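Local coordinates for protein 433aa long hypothetical phosphoribosylglycinamide formyl transferase (Pyrococcus horikoshii, PDB 2DWC) that is of unknown detailed function but belongs to the ATP-grasp family and binds adenosine-5'-diphosphate, at residues Y149-K154 / I199-H204; K133-R138 / V259-K264. All blocks are in the same frame, centred on the assembly; numbering follows the deposited sequence.

Overall arrangement
Both interactions lie within the ATP-grasp domain, their centres about 21 Å apart. Interaction 1 packs helix 145-155 on strand 199-203 of a four-stranded antiparallel sheet. Interaction 2 packs the loop after helix 121-132 on helix 253-270. In sequence, all of interaction 1 falls between the two segments of interaction 2. The two also touch directly. Glu203 N lies 2.9 Å from Arg138 O, probably a hydrogen bond, and Glu202 OE2 is likewise 2.9 Å from Ser137 OG. Glu202, Glu203, His204 and Ser137 all belong to the ADP pocket. Ser137, two residues on from Pro135, touches ADP, while the Pro135 side chain is about 12 Å from it.

Interaction 1 (Y149-K154 / I199-H204); sequences YEACEK and IIVEEH. With ADP (adenosine-5'-diphosphate), chain H.
Helix residues Ala151 and Cys152 lie over the strand at Val201, where the CA atoms of Cys152 and Val201 are 6.6 Å apart. The contact is small and apolar, and Val201 forms the strand's side of it. Its two methyls divide the work. CG2 meets Ala151 CB at 3.9 Å. CG1 stands anti to the backbone N (chi1 180°) and approaches Cys152 SG at 4.1 Å. All three side chains are buried, and Met140, Cys159 and Ile181 add to the apolar layer around them. This is a helix packed on one face of the small antiparallel sheet of an ATP-grasp domain, with strand 199-203 between strands 139-142 and 159-163. The opposite face of the strand serves the nucleotide. Two acceptors hold the ADP amino group. N6 donates to Glu202 OE2 at 3.1 Å, with an N-H...O angle of 158°. It also donates to the backbone O of Glu203 at 3.0 Å, with a more bent angle of 141°. Glu202 reaches the amino group with its chain extended beyond CG. Its carboxylate is positioned by a salt bridge from OE1 to Lys162 NZ. ADP C2 approaches the His204 ring obliquely, 3.4 Å from ND1. ND1 is also hydrogen-bonded to His160 NE2, and the His204 ring meets Phe174 edge-to-face.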
loop_
_atom_site.group_PDB
_atom_site.type_symbol
_atom_site.label_atom_id
_atom_site.label_comp_id
_atom_site.label_asym_id
_atom_site.label_seq_id
_atom_site.Cartn_x
_atom_site.Cartn_y
_atom_site.Cartn_z
ATOM N N TYR B 149 -23.692 -43.815 -7.745
ATOM C CA TYR B 149 -23.107 -44.899 -8.547
ATOM C C TYR B 149 -23.416 -44.712 -10.015
ATOM O O TYR B 149 -22.526 -44.799 -10.867
ATOM C CB TYR B 149 -23.645 -46.263 -8.110
ATOM C CG TYR B 149 -22.814 -46.946 -7.069
ATOM C CD1 TYR B 149 -23.207 -46.953 -5.730
ATOM C CD2 TYR B 149 -21.625 -47.591 -7.420
ATOM C CE1 TYR B 149 -22.440 -47.587 -4.759
ATOM C CE2 TYR B 149 -20.843 -48.232 -6.451
ATOM C CZ TYR B 149 -21.258 -48.223 -5.127
ATOM O OH TYR B 149 -20.491 -48.838 -4.168
ATOM N N GLU B 150 -24.679 -44.451 -10.331
ATOM C CA GLU B 150 -25.077 -44.281 -11.724
ATOM C C GLU B 150 -24.409 -43.051 -12.334
ATOM O O GLU B 150 -23.977 -43.079 -13.488
ATOM C CB GLU B 150 -26.600 -44.176 -11.838
ATOM C CG GLU B 150 -27.116 -44.095 -13.282
ATOM C CD GLU B 150 -28.643 -44.160 -13.389
ATOM O OE1 GLU B 150 -29.340 -44.064 -12.346
ATOM O OE2 GLU B 150 -29.141 -44.304 -14.530
ATOM N N ALA B 151 -24.309 -41.980 -11.549
ATOM C CA ALA B 151 -23.692 -40.746 -12.035
ATOM C C ALA B 151 -22.210 -40.955 -12.353
ATOM O O ALA B 151 -21.751 -40.602 -13.436
ATOM C CB ALA B 151 -23.864 -39.632 -10.991
ATOM N N CYS B 152 -21.457 -41.522 -11.418
ATOM C CA CYS B 152 -20.034 -41.758 -11.667
ATOM C C CYS B 152 -19.823 -42.646 -12.895
ATOM O O CYS B 152 -18.918 -42.404 -13.697
ATOM C CB CYS B 152 -19.367 -42.384 -10.445
ATOM S SG CYS B 152 -19.202 -41.254 -9.024
ATOM N N GLU B 153 -20.665 -43.667 -13.046
ATOM C CA GLU B 153 -20.574 -44.569 -14.189
ATOM C C GLU B 153 -20.889 -43.830 -15.474
ATOM O O GLU B 153 -20.205 -43.999 -16.481
ATOM C CB GLU B 153 -21.557 -45.741 -14.042
ATOM C CG GLU B 153 -21.119 -46.812 -13.056
ATOM C CD GLU B 153 -19.895 -47.597 -13.534
ATOM O OE1 GLU B 153 -19.743 -47.807 -14.762
ATOM O OE2 GLU B 153 -19.091 -48.012 -12.677
ATOM N N LYS B 154 -21.921 -42.995 -15.442
ATOM C CA LYS B 154 -22.309 -42.244 -16.628
ATOM C C LYS B 154 -21.307 -41.157 -17.013
ATOM O O LYS B 154 -21.103 -40.881 -18.194
ATOM C CB LYS B 154 -23.672 -41.613 -16.411
ATOM C CG LYS B 154 -24.490 -41.423 -17.668
ATOM C CD LYS B 154 -25.915 -41.033 -17.283
ATOM C CE LYS B 154 -26.959 -41.828 -18.053
ATOM N NZ LYS B 154 -28.333 -41.528 -17.556
ATOM N N ILE B 199 -24.629 -34.020 -4.187
ATOM C CA ILE B 199 -23.276 -34.051 -4.725
ATOM C C ILE B 199 -23.275 -33.740 -6.215
ATOM O O ILE B 199 -24.249 -34.054 -6.915
ATOM C CB ILE B 199 -22.642 -35.459 -4.525
ATOM C CG1 ILE B 199 -22.390 -35.721 -3.035
ATOM C CG2 ILE B 199 -21.359 -35.578 -5.328
ATOM C CD1 ILE B 199 -21.845 -37.116 -2.729
ATOM N N ILE B 200 -22.213 -33.083 -6.698
ATOM C CA ILE B 200 -22.111 -32.832 -8.127
ATOM C C ILE B 200 -20.947 -33.708 -8.569
ATOM O O ILE B 200 -19.906 -33.767 -7.907
ATOM C CB ILE B 200 -21.847 -31.323 -8.497
ATOM C CG1 ILE B 200 -21.709 -31.193 -10.016
ATOM C CG2 ILE B 200 -20.602 -30.800 -7.788
ATOM C CD1 ILE B 200 -21.547 -29.769 -10.539
ATOM N N VAL B 201 -21.161 -34.440 -9.655
ATOM C CA VAL B 201 -20.152 -35.331 -10.201
ATOM C C VAL B 201 -19.708 -34.744 -11.526
ATOM O O VAL B 201 -20.536 -34.540 -12.420
ATOM C CB VAL B 201 -20.736 -36.756 -10.461
ATOM C CG1 VAL B 201 -19.646 -37.654 -11.037
ATOM C CG2 VAL B 201 -21.267 -37.347 -9.154
ATOM N N GLU B 202 -18.408 -34.486 -11.672
ATOM C CA GLU B 202 -17.905 -33.875 -12.900
ATOM C C GLU B 202 -16.849 -34.688 -13.625
ATOM O O GLU B 202 -16.036 -35.359 -12.992
ATOM C CB GLU B 202 -17.250 -32.511 -12.592
ATOM C CG GLU B 202 -18.114 -31.537 -11.817
ATOM C CD GLU B 202 -17.373 -30.218 -11.530
ATOM O OE1 GLU B 202 -17.833 -29.449 -10.669
ATOM O OE2 GLU B 202 -16.335 -29.962 -12.177
ATOM N N GLU B 203 -16.812 -34.552 -14.950
ATOM C CA GLU B 203 -15.764 -35.224 -15.711
ATOM C C GLU B 203 -14.412 -34.564 -15.391
ATOM O O GLU B 203 -14.348 -33.368 -15.063
ATOM C CB GLU B 203 -16.019 -35.113 -17.212
ATOM C CG GLU B 203 -16.197 -33.711 -17.683
ATOM C CD GLU B 203 -15.863 -33.536 -19.145
ATOM O OE1 GLU B 203 -16.349 -32.559 -19.729
ATOM O OE2 GLU B 203 -15.112 -34.361 -19.713
ATOM N N HIS B 204 -13.332 -35.335 -15.480
ATOM C CA HIS B 204 -12.009 -34.792 -15.214
ATOM C C HIS B 204 -11.506 -34.017 -16.419
ATOM O O HIS B 204 -11.473 -34.541 -17.533
ATOM C CB HIS B 204 -11.016 -35.907 -14.887
ATOM C CG HIS B 204 -9.620 -35.415 -14.663
ATOM N ND1 HIS B 204 -9.267 -34.652 -13.570
ATOM C CD2 HIS B 204 -8.493 -35.556 -15.402
ATOM C CE1 HIS B 204 -7.984 -34.345 -13.643
ATOM N NE2 HIS B 204 -7.491 -34.882 -14.746
HETATM P PB ADP H . -13.045 -25.489 -4.311
HETATM O O1B ADP H . -13.389 -24.065 -4.103
HETATM O O2B ADP H . -11.535 -26.037 -4.181
HETATM O O3B ADP H . -14.142 -26.658 -4.171
HETATM P PA ADP H . -13.177 -26.897 -6.733
HETATM O O1A ADP H . -13.544 -28.037 -5.863
HETATM O O2A ADP H . -14.300 -26.636 -7.855
HETATM O O3A ADP H . -13.037 -25.515 -5.921
HETATM O "O5'" ADP H . -11.784 -27.145 -7.495
HETATM C "C5'" ADP H . -10.587 -27.386 -6.752
HETATM C "C4'" ADP H . -9.527 -27.950 -7.697
HETATM O "O4'" ADP H . -9.790 -29.315 -8.058
HETATM C "C3'" ADP H . -9.571 -27.181 -9.017
HETATM O "O3'" ADP H . -8.848 -25.956 -8.867
HETATM C "C2'" ADP H . -8.763 -28.166 -9.857
HETATM O "O2'" ADP H . -7.399 -28.149 -9.426
HETATM C "C1'" ADP H . -9.418 -29.483 -9.439
HETATM N N9 ADP H . -10.662 -29.725 -10.207
HETATM C C8 ADP H . -11.899 -29.426 -9.824
HETATM N N7 ADP H . -12.762 -29.814 -10.764
HETATM C C5 ADP H . -12.069 -30.368 -11.747
HETATM C C6 ADP H . -12.404 -30.935 -12.975
HETATM N N6 ADP H . -13.677 -31.046 -13.340
HETATM N N1 ADP H . -11.423 -31.397 -13.763
HETATM C C2 ADP H . -10.156 -31.327 -13.395
HETATM N N3 ADP H . -9.802 -30.798 -12.235
HETATM C C4 ADP H . -10.726 -30.313 -11.398
#

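Interaction 2 (K133-R138 / V259-K264); sequences KVPTSR and VYRIAK
Val134 and Pro135, on the loop that leaves helix 121-132, rest against Ile262 of helix 253-270. The apolar contacts come first. Val134 CG1 touches Ile262 CG2 at 3.9 Å, the two side chains crossing at a slant. Pro135 and Ile262 reach toward each other, with Pro135 CG 3.9 Å from Ile262 CD1. Pro135 CD also approaches Ile262 CG1, at 4.1 Å. Ile262 can serve both partners because its branches diverge: CG2 is anti to the backbone N, while CG1 is anti to the carbonyl carbon (chi1 -76°) and carries CD1 to the proline ring. Ala289 of strand 286-293 touches both Val134 and Ile262, and joins the backbone of Pro135 by a hydrogen bond. A charged group borders this patch. Arg261 bends at chi3 (73°), bringing NH2 to 4.1 Å from Pro135 CD. Pro135 CD lies obliquely to the guanidinium, whose NE is salt-bridged to Glu258 on the same helix. The side-chain hydrogen bonds of the loop come further along, at Thr136 and Ser137. Thr136 OG1 donates to Ser137 O at 2.9 Å, tilted 33° from the carbonyl plane. Ser137, an ADP-pocket residue, has its OG hydrogen-bonded to Arg125 NH1. The loop is therefore held to helix 253-270 by van der Waals contact, while its polar bonds lie within itself and with other parts of the ATP-grasp domain.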
loop_
_atom_site.group_PDB
_atom_site.type_symbol
_atom_site.label_atom_id
_atom_site.label_comp_id
_atom_site.label_asym_id
_atom_site.label_seq_id
_atom_site.Cartn_x
_atom_site.Cartn_y
_atom_site.Cartn_z
ATOM N N LYS B 133 -24.518 -19.352 -20.069
ATOM C CA LYS B 133 -24.318 -20.179 -21.260
ATOM C C LYS B 133 -22.862 -20.251 -21.656
ATOM O O LYS B 133 -22.467 -19.826 -22.744
ATOM C CB LYS B 133 -25.165 -19.640 -22.414
ATOM C CG LYS B 133 -26.628 -19.678 -22.104
ATOM C CD LYS B 133 -27.423 -19.077 -23.260
ATOM C CE LYS B 133 -28.922 -19.113 -22.996
ATOM N NZ LYS B 133 -29.672 -18.549 -24.168
ATOM N N VAL B 134 -22.049 -20.762 -20.737
ATOM C CA VAL B 134 -20.623 -20.887 -20.983
ATOM C C VAL B 134 -20.248 -22.334 -20.826
ATOM O O VAL B 134 -20.907 -23.086 -20.125
ATOM C CB VAL B 134 -19.781 -20.033 -19.978
ATOM C CG1 VAL B 134 -20.034 -18.553 -20.212
ATOM C CG2 VAL B 134 -20.116 -20.429 -18.559
ATOM N N PRO B 135 -19.162 -22.749 -21.484
ATOM C CA PRO B 135 -18.734 -24.143 -21.380
ATOM C C PRO B 135 -18.229 -24.517 -19.996
ATOM O O PRO B 135 -17.591 -23.711 -19.317
ATOM C CB PRO B 135 -17.646 -24.261 -22.459
ATOM C CG PRO B 135 -17.087 -22.878 -22.552
ATOM C CD PRO B 135 -18.266 -21.944 -22.337
ATOM N N THR B 136 -18.540 -25.732 -19.573
ATOM C CA THR B 136 -18.082 -26.226 -18.280
ATOM C C THR B 136 -17.850 -27.710 -18.430
ATOM O O THR B 136 -18.186 -28.292 -19.465
ATOM C CB THR B 136 -19.147 -26.099 -17.174
ATOM O OG1 THR B 136 -20.188 -27.057 -17.413
ATOM C CG2 THR B 136 -19.751 -24.706 -17.135
ATOM N N SER B 137 -17.269 -28.306 -17.403
ATOM C CA SER B 137 -17.054 -29.749 -17.375
ATOM C C SER B 137 -18.426 -30.418 -17.442
ATOM O O SER B 137 -19.426 -29.839 -17.016
ATOM C CB SER B 137 -16.379 -30.154 -16.068
ATOM O OG SER B 137 -17.192 -29.843 -14.933
ATOM N N ARG B 138 -18.492 -31.631 -17.981
ATOM C CA ARG B 138 -19.762 -32.349 -18.009
ATOM C C ARG B 138 -20.047 -32.741 -16.581
ATOM O O ARG B 138 -19.135 -33.076 -15.828
ATOM C CB ARG B 138 -19.670 -33.627 -18.858
ATOM C CG ARG B 138 -19.364 -33.370 -20.310
ATOM C CD ARG B 138 -19.048 -34.682 -21.019
ATOM N NE ARG B 138 -18.349 -34.457 -22.279
ATOM C CZ ARG B 138 -18.879 -33.816 -23.316
ATOM N NH1 ARG B 138 -20.117 -33.344 -23.231
ATOM N NH2 ARG B 138 -18.173 -33.639 -24.431
ATOM N N VAL B 259 -11.218 -16.363 -22.377
ATOM C CA VAL B 259 -11.311 -16.169 -20.905
ATOM C C VAL B 259 -12.134 -14.908 -20.660
ATOM O O VAL B 259 -13.061 -14.911 -19.850
ATOM C CB VAL B 259 -9.887 -16.033 -20.280
ATOM C CG1 VAL B 259 -9.956 -15.389 -18.858
ATOM C CG2 VAL B 259 -9.247 -17.408 -20.191
ATOM N N TYR B 260 -11.832 -13.827 -21.376
ATOM C CA TYR B 260 -12.594 -12.583 -21.209
ATOM C C TYR B 260 -14.050 -12.788 -21.624
ATOM O O TYR B 260 -14.954 -12.309 -20.963
ATOM C CB TYR B 260 -12.024 -11.430 -22.052
ATOM C CG TYR B 260 -10.569 -11.080 -21.755
ATOM C CD1 TYR B 260 -9.729 -10.562 -22.749
ATOM C CD2 TYR B 260 -10.029 -11.283 -20.476
ATOM C CE1 TYR B 260 -8.397 -10.262 -22.478
ATOM C CE2 TYR B 260 -8.685 -10.993 -20.193
ATOM C CZ TYR B 260 -7.875 -10.490 -21.184
ATOM O OH TYR B 260 -6.542 -10.270 -20.906
ATOM N N ARG B 261 -14.286 -13.493 -22.731
ATOM C CA ARG B 261 -15.657 -13.702 -23.171
ATOM C C ARG B 261 -16.498 -14.470 -22.138
ATOM O O ARG B 261 -17.659 -14.103 -21.860
ATOM C CB ARG B 261 -15.641 -14.481 -24.521
ATOM C CG ARG B 261 -17.021 -14.604 -25.200
ATOM C CD ARG B 261 -16.990 -15.589 -26.399
ATOM N NE ARG B 261 -16.899 -16.994 -25.996
ATOM C CZ ARG B 261 -17.900 -17.694 -25.462
ATOM N NH1 ARG B 261 -19.087 -17.123 -25.256
ATOM N NH2 ARG B 261 -17.718 -18.976 -25.156
ATOM N N ILE B 262 -15.929 -15.543 -21.603
ATOM C CA ILE B 262 -16.627 -16.387 -20.616
ATOM C C ILE B 262 -16.854 -15.587 -19.327
ATOM O O ILE B 262 -17.963 -15.596 -18.752
ATOM C CB ILE B 262 -15.808 -17.664 -20.341
ATOM C CG1 ILE B 262 -15.986 -18.618 -21.538
ATOM C CG2 ILE B 262 -16.277 -18.360 -19.056
ATOM C CD1 ILE B 262 -15.054 -19.738 -21.570
ATOM N N ALA B 263 -15.805 -14.900 -18.869
ATOM C CA ALA B 263 -15.961 -14.078 -17.646
ATOM C C ALA B 263 -17.074 -13.040 -17.845
ATOM O O ALA B 263 -17.919 -12.838 -16.969
ATOM C CB ALA B 263 -14.575 -13.350 -17.295
ATOM N N LYS B 264 -17.113 -12.375 -18.998
ATOM C CA LYS B 264 -18.142 -11.361 -19.231
ATOM C C LYS B 264 -19.560 -11.926 -19.160
ATOM O O LYS B 264 -20.466 -11.298 -18.584
ATOM C CB LYS B 264 -17.913 -10.684 -20.597
ATOM C CG LYS B 264 -18.958 -9.614 -20.989
ATOM C CD LYS B 264 -18.866 -8.377 -20.143
ATOM C CE LYS B 264 -19.479 -7.146 -20.853
ATOM N NZ LYS B 264 -20.942 -7.291 -21.148
#